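Long-range contacts in signal transduction protein TRAP (Staphylococcus aureus, PDB 4AE5), which probably regulates staphylococcal virulence, its phosphorylated form leading to activation of the agr system, RNAIII synthesis and expression of toxin and biofilm genes: residues K3-Y8 with K48-Y53; C69-P74 with Y157-L162. One frame throughout, in Å; residues are numbered along the deposited sequence.

Contact 1. Residues K3-Y8 with K48-Y53; sequences KLYTSY and KSPSIY. With FMT (formic acid), chain E.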
ATOM      1  N   LYS A   3     -10.959   6.415  -1.525  1.00 23.68           N
ATOM      2  CA  LYS A   3     -10.189   5.584  -2.468  1.00 23.55           C
ATOM      3  C   LYS A   3      -8.733   5.995  -2.542  1.00 22.56           C
ATOM      4  O   LYS A   3      -8.373   7.163  -2.278  1.00 23.10           O
ATOM      5  CB  LYS A   3     -10.777   5.699  -3.897  1.00 23.41           C
ATOM      6  CG  LYS A   3     -12.215   5.147  -4.022  1.00 26.75           C
ATOM      7  CD  LYS A   3     -12.801   5.337  -5.416  1.00 28.46           C
ATOM      8  CE  LYS A   3     -13.932   4.357  -5.668  1.00 32.63           C
ATOM      9  NZ  LYS A   3     -15.251   4.838  -5.206  1.00 31.48           N
ATOM     10  N   LEU A   4      -7.901   5.051  -2.953  1.00 21.74           N
ATOM     11  CA  LEU A   4      -6.511   5.374  -3.191  1.00 22.32           C
ATOM     12  C   LEU A   4      -6.187   5.165  -4.659  1.00 21.25           C
ATOM     13  O   LEU A   4      -6.507   4.096  -5.220  1.00 21.33           O
ATOM     14  CB  LEU A   4      -5.605   4.534  -2.287  1.00 23.65           C
ATOM     15  CG  LEU A   4      -4.138   4.948  -2.190  1.00 23.91           C
ATOM     16  CD1 LEU A   4      -3.625   4.632  -0.779  1.00 27.65           C
ATOM     17  CD2 LEU A   4      -3.342   4.218  -3.265  1.00 23.70           C
ATOM     18  N   TYR A   5      -5.509   6.178  -5.241  1.00 20.10           N
ATOM     19  CA  TYR A   5      -5.122   6.196  -6.646  1.00 20.93           C
ATOM     20  C   TYR A   5      -3.589   6.135  -6.729  1.00 21.51           C
ATOM     21  O   TYR A   5      -2.938   6.975  -6.110  1.00 20.92           O
ATOM     22  CB  TYR A   5      -5.616   7.505  -7.227  1.00 21.25           C
ATOM     23  CG  TYR A   5      -7.139   7.672  -7.113  1.00 22.30           C
ATOM     24  CD1 TYR A   5      -7.722   8.212  -5.957  1.00 23.03           C
ATOM     25  CD2 TYR A   5      -7.983   7.274  -8.150  1.00 23.95           C
ATOM     26  CE1 TYR A   5      -9.095   8.371  -5.851  1.00 24.57           C
ATOM     27  CE2 TYR A   5      -9.380   7.447  -8.067  1.00 25.15           C
ATOM     28  CZ  TYR A   5      -9.916   8.006  -6.929  1.00 25.73           C
ATOM     29  OH  TYR A   5     -11.273   8.129  -6.800  1.00 28.40           O
ATOM     30  N   THR A   6      -3.032   5.183  -7.499  1.00 22.58           N
ATOM     31  CA  THR A   6      -1.565   5.016  -7.619  1.00 22.17           C
ATOM     32  C   THR A   6      -1.223   5.146  -9.108  1.00 24.08           C
ATOM     33  O   THR A   6      -1.926   4.553  -9.937  1.00 26.12           O
ATOM     34  CB  THR A   6      -1.095   3.668  -7.075  1.00 21.52           C
ATOM     35  OG1 THR A   6      -1.578   3.531  -5.720  1.00 23.64           O
ATOM     36  CG2 THR A   6       0.458   3.621  -7.063  1.00 25.53           C
ATOM     37  N   SER A   7      -0.211   5.956  -9.423  1.00 22.92           N
ATOM     38  CA  SER A   7       0.343   6.090 -10.782  1.00 24.54           C
ATOM     39  C   SER A   7       1.853   5.818 -10.767  1.00 24.16           C
ATOM     40  O   SER A   7       2.506   6.037  -9.762  1.00 23.82           O
ATOM     41  CB  SER A   7       0.097   7.507 -11.351  1.00 25.42           C
ATOM     42  OG  SER A   7      -1.268   7.720 -11.699  1.00 26.68           O
ATOM     43  N   TYR A   8       2.368   5.347 -11.900  1.00 22.47           N
ATOM     44  CA  TYR A   8       3.761   4.963 -12.104  1.00 24.25           C
ATOM     45  C   TYR A   8       4.304   5.759 -13.292  1.00 25.90           C
ATOM     46  O   TYR A   8       3.560   6.080 -14.232  1.00 25.54           O
ATOM     47  CB  TYR A   8       3.834   3.452 -12.432  1.00 23.79           C
ATOM     48  CG  TYR A   8       3.171   2.618 -11.361  1.00 25.21           C
ATOM     49  CD1 TYR A   8       3.820   2.362 -10.168  1.00 24.25           C
ATOM     50  CD2 TYR A   8       1.859   2.151 -11.517  1.00 24.88           C
ATOM     51  CE1 TYR A   8       3.236   1.611  -9.175  1.00 22.69           C
ATOM     52  CE2 TYR A   8       1.256   1.400 -10.503  1.00 26.43           C
ATOM     53  CZ  TYR A   8       1.943   1.127  -9.336  1.00 23.72           C
ATOM     54  OH  TYR A   8       1.355   0.395  -8.293  1.00 20.92           O
ATOM     55  N   LYS A  48      -4.052  10.366 -14.087  1.00 37.37           N
ATOM     56  CA  LYS A  48      -4.744   9.866 -15.308  1.00 42.39           C
ATOM     57  C   LYS A  48      -4.536   8.349 -15.510  1.00 41.47           C
ATOM     58  O   LYS A  48      -3.422   7.844 -15.387  1.00 42.56           O
ATOM     59  CB  LYS A  48      -4.338  10.649 -16.582  1.00 43.46           C
ATOM     60  CG  LYS A  48      -4.233  12.160 -16.381  1.00 46.45           C
ATOM     61  CD  LYS A  48      -4.886  12.954 -17.515  1.00 52.06           C
ATOM     62  CE  LYS A  48      -4.043  13.037 -18.795  1.00 53.65           C
ATOM     63  NZ  LYS A  48      -3.403  14.374 -18.986  1.00 55.66           N
ATOM     64  N   SER A  49      -5.607   7.613 -15.787  1.00 42.06           N
ATOM     65  CA  SER A  49      -5.534   6.137 -15.656  1.00 41.49           C
ATOM     66  C   SER A  49      -4.793   5.460 -14.443  1.00 37.22           C
ATOM     67  O   SER A  49      -4.070   4.481 -14.609  1.00 36.88           O
ATOM     68  N   PRO A  50      -5.053   5.945 -13.200  1.00 32.42           N
ATOM     69  CA  PRO A  50      -4.320   5.333 -12.059  1.00 30.56           C
ATOM     70  C   PRO A  50      -4.910   3.919 -11.797  1.00 28.89           C
ATOM     71  O   PRO A  50      -5.906   3.527 -12.394  1.00 29.04           O
ATOM     72  CB  PRO A  50      -4.666   6.262 -10.898  1.00 26.79           C
ATOM     73  CG  PRO A  50      -6.006   6.824 -11.292  1.00 28.32           C
ATOM     74  CD  PRO A  50      -5.802   7.139 -12.763  1.00 31.25           C
ATOM     75  N   SER A  51      -4.280   3.185 -10.888  1.00 28.17           N
ATOM     76  CA  SER A  51      -4.786   1.915 -10.391  1.00 29.54           C
ATOM     77  C   SER A  51      -5.656   2.385  -9.261  1.00 28.77           C
ATOM     78  O   SER A  51      -5.140   3.117  -8.410  1.00 25.31           O
ATOM     79  CB  SER A  51      -3.632   1.120  -9.792  1.00 31.99           C
ATOM     80  OG  SER A  51      -2.740   0.684 -10.815  1.00 35.91           O
ATOM     81  N   ILE A  52      -6.931   1.989  -9.232  1.00 25.18           N
ATOM     82  CA  ILE A  52      -7.838   2.500  -8.199  1.00 24.55           C
ATOM     83  C   ILE A  52      -8.134   1.409  -7.156  1.00 24.98           C
ATOM     84  O   ILE A  52      -8.338   0.247  -7.562  1.00 24.93           O
ATOM     85  CB  ILE A  52      -9.185   2.967  -8.835  1.00 24.28           C
ATOM     86  CG1 ILE A  52      -8.958   4.147  -9.782  1.00 26.01           C
ATOM     87  CG2 ILE A  52     -10.119   3.484  -7.787  1.00 23.41           C
ATOM     88  CD1 ILE A  52     -10.063   4.358 -10.817  1.00 26.11           C
ATOM     89  N   TYR A  53      -8.233   1.787  -5.862  1.00 25.10           N
ATOM     90  CA  TYR A  53      -8.593   0.885  -4.718  1.00 23.85           C
ATOM     91  C   TYR A  53      -9.541   1.589  -3.766  1.00 27.47           C
ATOM     92  O   TYR A  53      -9.394   2.816  -3.556  1.00 27.76           O
ATOM     93  CB  TYR A  53      -7.351   0.490  -3.914  1.00 23.35           C
ATOM     94  CG  TYR A  53      -6.374  -0.217  -4.727  1.00 22.82           C
ATOM     95  CD1 TYR A  53      -5.481   0.502  -5.478  1.00 23.83           C
ATOM     96  CD2 TYR A  53      -6.310  -1.614  -4.722  1.00 22.49           C
ATOM     97  CE1 TYR A  53      -4.599  -0.124  -6.292  1.00 28.38           C
ATOM     98  CE2 TYR A  53      -5.414  -2.276  -5.550  1.00 28.09           C
ATOM     99  CZ  TYR A  53      -4.563  -1.511  -6.321  1.00 28.30           C
ATOM    100  OH  TYR A  53      -3.590  -2.057  -7.099  1.00 32.57           O
TER
HETATM  101  C   FMT E1000       2.845   0.479  -5.167  1.00 36.30           C
HETATM  102  O1  FMT E1000       1.626   0.688  -4.961  1.00 39.57           O
HETATM  103  O2  FMT E1000       3.199  -0.132  -6.320  1.00 33.86           O
HETATM  104  O   HOH W   1      -1.110  -0.367  -7.992  1.00 38.68           O
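Pro50 lies beside Tyr5, the two side chains pointing the same way. Its CG meets the edge of the tyrosine ring, 3.7 Å from Tyr5 CD2. Ser51 is a hydrogen-bonded antiparallel partner of Thr6. Ser51 N gives to Thr6 O at 2.9 Å in a nearly straight bond (167°), and Thr6 N gives back to Ser51 O at 3.1 Å. Ser51 OG has a weak link to a water that also bonds Tyr53 OH. Ile52 is on the same side of the sheet as Tyr5, the two side chains lying side by side. Its CG1, beside its own backbone N (chi1 -64°), lies 3.7 Å from Tyr5 CD2, and its CG2 reaches Lys3 CD. Tyr53 forms the next hydrogen-bonded pair. Leu4 N gives to Tyr53 O at 2.8 Å, Tyr53 N gives to Leu4 O, and the ring edge of Tyr53 meets Leu4 O. These bonds join strands 3-9 and 51-59 and so help close the antiparallel barrel. Carbon packs against Tyr5, while the other face carries hydroxyls alongside Leu4. There Thr6 OG1 bonds Tyr117 OH. Tyr8 OH accepts from the water at 2.6 Å and donates to formic acid O2, so this side probably suits a small polar guest.

Contact 2. Residues C69-P74 with Y157-L162; sequences CAIFIP and YFERYL. With FMT (formic acid), chain E.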
ATOM      1  N   CYS A  69       6.167  -0.408   2.304  1.00 13.56           N
ATOM      2  CA  CYS A  69       6.074  -1.601   1.491  1.00 13.72           C
ATOM      3  C   CYS A  69       4.639  -1.810   0.965  1.00 13.06           C
ATOM      4  O   CYS A  69       3.708  -1.828   1.775  1.00 14.15           O
ATOM      5  CB  CYS A  69       6.496  -2.848   2.289  1.00 14.01           C
ATOM      6  SG  CYS A  69       6.593  -4.356   1.244  1.00 17.04           S
ATOM      7  N   ALA A  70       4.505  -1.928  -0.347  1.00 13.24           N
ATOM      8  CA  ALA A  70       3.292  -2.304  -1.033  1.00 13.87           C
ATOM      9  C   ALA A  70       3.319  -3.817  -1.279  1.00 13.84           C
ATOM     10  O   ALA A  70       4.233  -4.350  -1.954  1.00 13.86           O
ATOM     11  CB  ALA A  70       3.141  -1.566  -2.354  1.00 15.27           C
ATOM     12  N   ILE A  71       2.346  -4.506  -0.712  1.00 12.12           N
ATOM     13  CA  ILE A  71       2.253  -5.978  -0.916  1.00 13.84           C
ATOM     14  C   ILE A  71       1.129  -6.245  -1.869  1.00 17.32           C
ATOM     15  O   ILE A  71       0.017  -5.824  -1.621  1.00 17.02           O
ATOM     16  CB  ILE A  71       1.975  -6.755   0.395  1.00 14.61           C
ATOM     17  CG1 ILE A  71       3.014  -6.328   1.425  1.00 13.99           C
ATOM     18  CG2 ILE A  71       1.961  -8.295   0.138  1.00 14.72           C
ATOM     19  CD1 ILE A  71       2.700  -6.814   2.847  1.00 16.90           C
ATOM     20  N   PHE A  72       1.413  -6.959  -2.947  1.00 16.84           N
ATOM     21  CA  PHE A  72       0.355  -7.311  -3.895  1.00 18.17           C
ATOM     22  C   PHE A  72      -0.030  -8.730  -3.633  1.00 18.18           C
ATOM     23  O   PHE A  72       0.866  -9.599  -3.565  1.00 19.48           O
ATOM     24  CB  PHE A  72       0.864  -7.160  -5.350  1.00 18.89           C
ATOM     25  CG  PHE A  72       1.065  -5.728  -5.736  1.00 18.83           C
ATOM     26  CD1 PHE A  72       2.186  -5.058  -5.283  1.00 17.77           C
ATOM     27  CD2 PHE A  72       0.152  -5.057  -6.540  1.00 21.48           C
ATOM     28  CE1 PHE A  72       2.432  -3.734  -5.636  1.00 17.65           C
ATOM     29  CE2 PHE A  72       0.390  -3.700  -6.901  1.00 19.75           C
ATOM     30  CZ  PHE A  72       1.512  -3.052  -6.418  1.00 18.72           C
ATOM     31  N   ILE A  73      -1.314  -8.973  -3.439  1.00 19.69           N
ATOM     32  CA  ILE A  73      -1.858 -10.233  -3.003  1.00 19.61           C
ATOM     33  C   ILE A  73      -2.866 -10.722  -4.044  1.00 23.44           C
ATOM     34  O   ILE A  73      -3.959 -10.282  -4.068  1.00 22.91           O
ATOM     35  CB  ILE A  73      -2.588 -10.071  -1.650  1.00 19.66           C
ATOM     36  CG1 ILE A  73      -1.677  -9.472  -0.612  1.00 17.74           C
ATOM     37  CG2 ILE A  73      -3.107 -11.375  -1.158  1.00 19.33           C
ATOM     38  CD1 ILE A  73      -2.354  -8.653   0.411  1.00 17.30           C
ATOM     39  N   PRO A  74      -2.441 -11.628  -4.889  1.00 24.48           N
ATOM     40  CA  PRO A  74      -3.293 -12.128  -5.965  1.00 29.00           C
ATOM     41  C   PRO A  74      -4.376 -13.024  -5.440  1.00 27.81           C
ATOM     42  O   PRO A  74      -4.141 -13.790  -4.575  1.00 32.31           O
ATOM     43  CB  PRO A  74      -2.328 -12.939  -6.820  1.00 28.41           C
ATOM     44  CG  PRO A  74      -1.206 -13.240  -5.924  1.00 28.14           C
ATOM     45  CD  PRO A  74      -1.068 -12.089  -5.035  1.00 25.55           C
ATOM     46  N   TYR A 157       2.305 -12.934  -6.038  1.00 23.33           N
ATOM     47  CA  TYR A 157       2.581 -12.252  -4.783  1.00 21.37           C
ATOM     48  C   TYR A 157       3.951 -11.591  -4.838  1.00 21.83           C
ATOM     49  O   TYR A 157       4.993 -12.232  -5.146  1.00 22.07           O
ATOM     50  CB  TYR A 157       2.433 -13.190  -3.584  1.00 21.85           C
ATOM     51  CG  TYR A 157       2.745 -12.629  -2.227  1.00 19.96           C
ATOM     52  CD1 TYR A 157       4.060 -12.411  -1.818  1.00 19.47           C
ATOM     53  CD2 TYR A 157       1.688 -12.329  -1.303  1.00 19.46           C
ATOM     54  CE1 TYR A 157       4.322 -11.893  -0.517  1.00 18.85           C
ATOM     55  CE2 TYR A 157       1.948 -11.867  -0.013  1.00 18.33           C
ATOM     56  CZ  TYR A 157       3.253 -11.645   0.369  1.00 19.81           C
ATOM     57  OH  TYR A 157       3.528 -11.180   1.645  1.00 16.32           O
ATOM     58  N   PHE A 158       3.985 -10.292  -4.552  1.00 18.88           N
ATOM     59  CA  PHE A 158       5.293  -9.659  -4.377  1.00 21.52           C
ATOM     60  C   PHE A 158       5.180  -8.344  -3.625  1.00 20.43           C
ATOM     61  O   PHE A 158       4.055  -7.810  -3.429  1.00 20.93           O
ATOM     62  CB  PHE A 158       5.984  -9.427  -5.766  1.00 23.44           C
ATOM     63  CG  PHE A 158       5.599  -8.133  -6.425  1.00 26.87           C
ATOM     64  CD1 PHE A 158       4.367  -7.998  -7.044  1.00 26.38           C
ATOM     65  CD2 PHE A 158       6.497  -7.058  -6.464  1.00 27.35           C
ATOM     66  CE1 PHE A 158       4.010  -6.798  -7.627  1.00 26.32           C
ATOM     67  CE2 PHE A 158       6.155  -5.871  -7.063  1.00 27.08           C
ATOM     68  CZ  PHE A 158       4.904  -5.743  -7.640  1.00 28.31           C
ATOM     69  N   GLU A 159       6.345  -7.838  -3.232  1.00 20.82           N
ATOM     70  CA  GLU A 159       6.527  -6.586  -2.485  1.00 19.35           C
ATOM     71  C   GLU A 159       7.201  -5.550  -3.396  1.00 21.02           C
ATOM     72  O   GLU A 159       8.199  -5.862  -4.075  1.00 22.81           O
ATOM     73  CB  GLU A 159       7.453  -6.861  -1.290  1.00 20.14           C
ATOM     74  CG  GLU A 159       6.738  -7.644  -0.188  1.00 21.50           C
ATOM     75  CD  GLU A 159       7.562  -7.745   1.078  1.00 22.22           C
ATOM     76  OE1 GLU A 159       8.781  -7.582   0.987  1.00 23.17           O
ATOM     77  OE2 GLU A 159       6.994  -8.004   2.178  1.00 21.74           O
ATOM     78  N   ARG A 160       6.644  -4.356  -3.463  1.00 18.94           N
ATOM     79  CA  ARG A 160       7.380  -3.226  -4.028  1.00 19.63           C
ATOM     80  C   ARG A 160       7.787  -2.279  -2.936  1.00 17.31           C
ATOM     81  O   ARG A 160       6.919  -1.611  -2.287  1.00 16.72           O
ATOM     82  CB  ARG A 160       6.502  -2.457  -5.038  1.00 20.03           C
ATOM     83  CG  ARG A 160       7.302  -1.282  -5.671  1.00 19.15           C
ATOM     84  CD  ARG A 160       6.639  -0.655  -6.914  1.00 21.79           C
ATOM     85  NE  ARG A 160       6.740  -1.463  -8.165  1.00 20.87           N
ATOM     86  CZ  ARG A 160       5.676  -2.015  -8.749  1.00 22.00           C
ATOM     87  NH1 ARG A 160       4.427  -1.810  -8.226  1.00 21.00           N
ATOM     88  NH2 ARG A 160       5.818  -2.720  -9.871  1.00 23.56           N
ATOM     89  N   TYR A 161       9.088  -2.124  -2.724  1.00 17.26           N
ATOM     90  CA  TYR A 161       9.543  -1.136  -1.690  1.00 15.87           C
ATOM     91  C   TYR A 161       9.522   0.307  -2.245  1.00 17.93           C
ATOM     92  O   TYR A 161       9.915   0.527  -3.385  1.00 17.58           O
ATOM     93  CB  TYR A 161      10.964  -1.437  -1.216  1.00 18.89           C
ATOM     94  CG  TYR A 161      11.146  -2.624  -0.299  1.00 19.13           C
ATOM     95  CD1 TYR A 161      10.091  -3.474   0.047  1.00 20.22           C
ATOM     96  CD2 TYR A 161      12.433  -2.904   0.228  1.00 21.54           C
ATOM     97  CE1 TYR A 161      10.287  -4.554   0.935  1.00 19.92           C
ATOM     98  CE2 TYR A 161      12.653  -3.989   1.067  1.00 20.39           C
ATOM     99  CZ  TYR A 161      11.593  -4.800   1.432  1.00 20.49           C
ATOM    100  OH  TYR A 161      11.832  -5.865   2.282  1.00 20.28           O
ATOM    101  N   LEU A 162       9.042   1.260  -1.444  1.00 17.08           N
ATOM    102  CA  LEU A 162       8.893   2.702  -1.767  1.00 17.69           C
ATOM    103  C   LEU A 162       9.752   3.514  -0.804  1.00 19.02           C
ATOM    104  O   LEU A 162       9.491   3.566   0.425  1.00 18.01           O
ATOM    105  CB  LEU A 162       7.420   3.170  -1.656  1.00 18.98           C
ATOM    106  CG  LEU A 162       6.318   2.372  -2.332  1.00 18.30           C
ATOM    107  CD1 LEU A 162       4.952   3.125  -2.279  1.00 21.51           C
ATOM    108  CD2 LEU A 162       6.524   2.069  -3.795  1.00 19.65           C
TER
HETATM  109  C   FMT E1000       2.845   0.479  -5.167  1.00 36.30           C
HETATM  110  O1  FMT E1000       1.626   0.688  -4.961  1.00 39.57           O
HETATM  111  O2  FMT E1000       3.199  -0.132  -6.320  1.00 33.86           O
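The well-paired part of this strand pair runs from Cys69 to the backbone N of Phe72. Ala70 and Arg160 share two backbone bonds. Arg160 N gives to Ala70 O at 2.8 Å, in the carbonyl plane. Ala70 N gives to Arg160 O along a straight N-H line (171°), but from above that carbonyl plane. Phe72 N gives to Phe158 O at 2.8 Å, nearly along the C=O axis. On the face of Cys69, SG is anti to the backbone N and lies 3.5 Å from Glu159 CD, alongside the acid chain. It also meets the edge of the Tyr161 ring, 3.7 Å from CE1, a sulfur-aromatic contact. Ile71 CG2 touches Tyr157 CE2 at 3.6 Å. Helix 123-131 packs on this face, where Tyr126 bonds Glu159 OE2, and Lys130 pairs with OE1. Glu159 is thus likely to be charged.

Strands 67-73 and 158-164 are antiparallel neighbours in the eight-stranded barrel, and 69-74 belongs to the ABM family region.

The pairing loosens at the return bond from Phe158 N to Phe72 O, which is weak at 3.3 Å. On this partly exposed side the Phe72 and Phe158 rings lie almost parallel (8°), slid apart so that they barely overlap. Phe158 CE1 nevertheless comes within 3.4 Å of Phe72 CD1. The Arg160 chain is bent at chi3. Phe158 CZ lies over one guanidinium face, toward the rim of the guanidinium, so the ring presents its edge. Arg160 NE pairs with Asp33, and NH1 gives to formic acid O2 at 2.8 Å.

How the contacts relate
Contacts 1 and 2 join different strand pairs of one barrel, with centres about 15 Å apart. Strands 51-59 and 67-73 follow each other in the chain. The two contacts meet through Tyr8: its CE1 is 3.7 Å from Arg160 NH1, and its OH is 3.9 Å from Phe72 CZ. A formic acid molecule, probably from the crystallisation liquor, lies at this junction. Its O2 accepts from Tyr8 OH of contact 1, at 2.8 Å, and is shared with Arg160 NH1 of contact 2. Lys115 and Tyr117 of strand 114-120 also bond the molecule. Arg160 and Lys115 probably favour formate, the charged form.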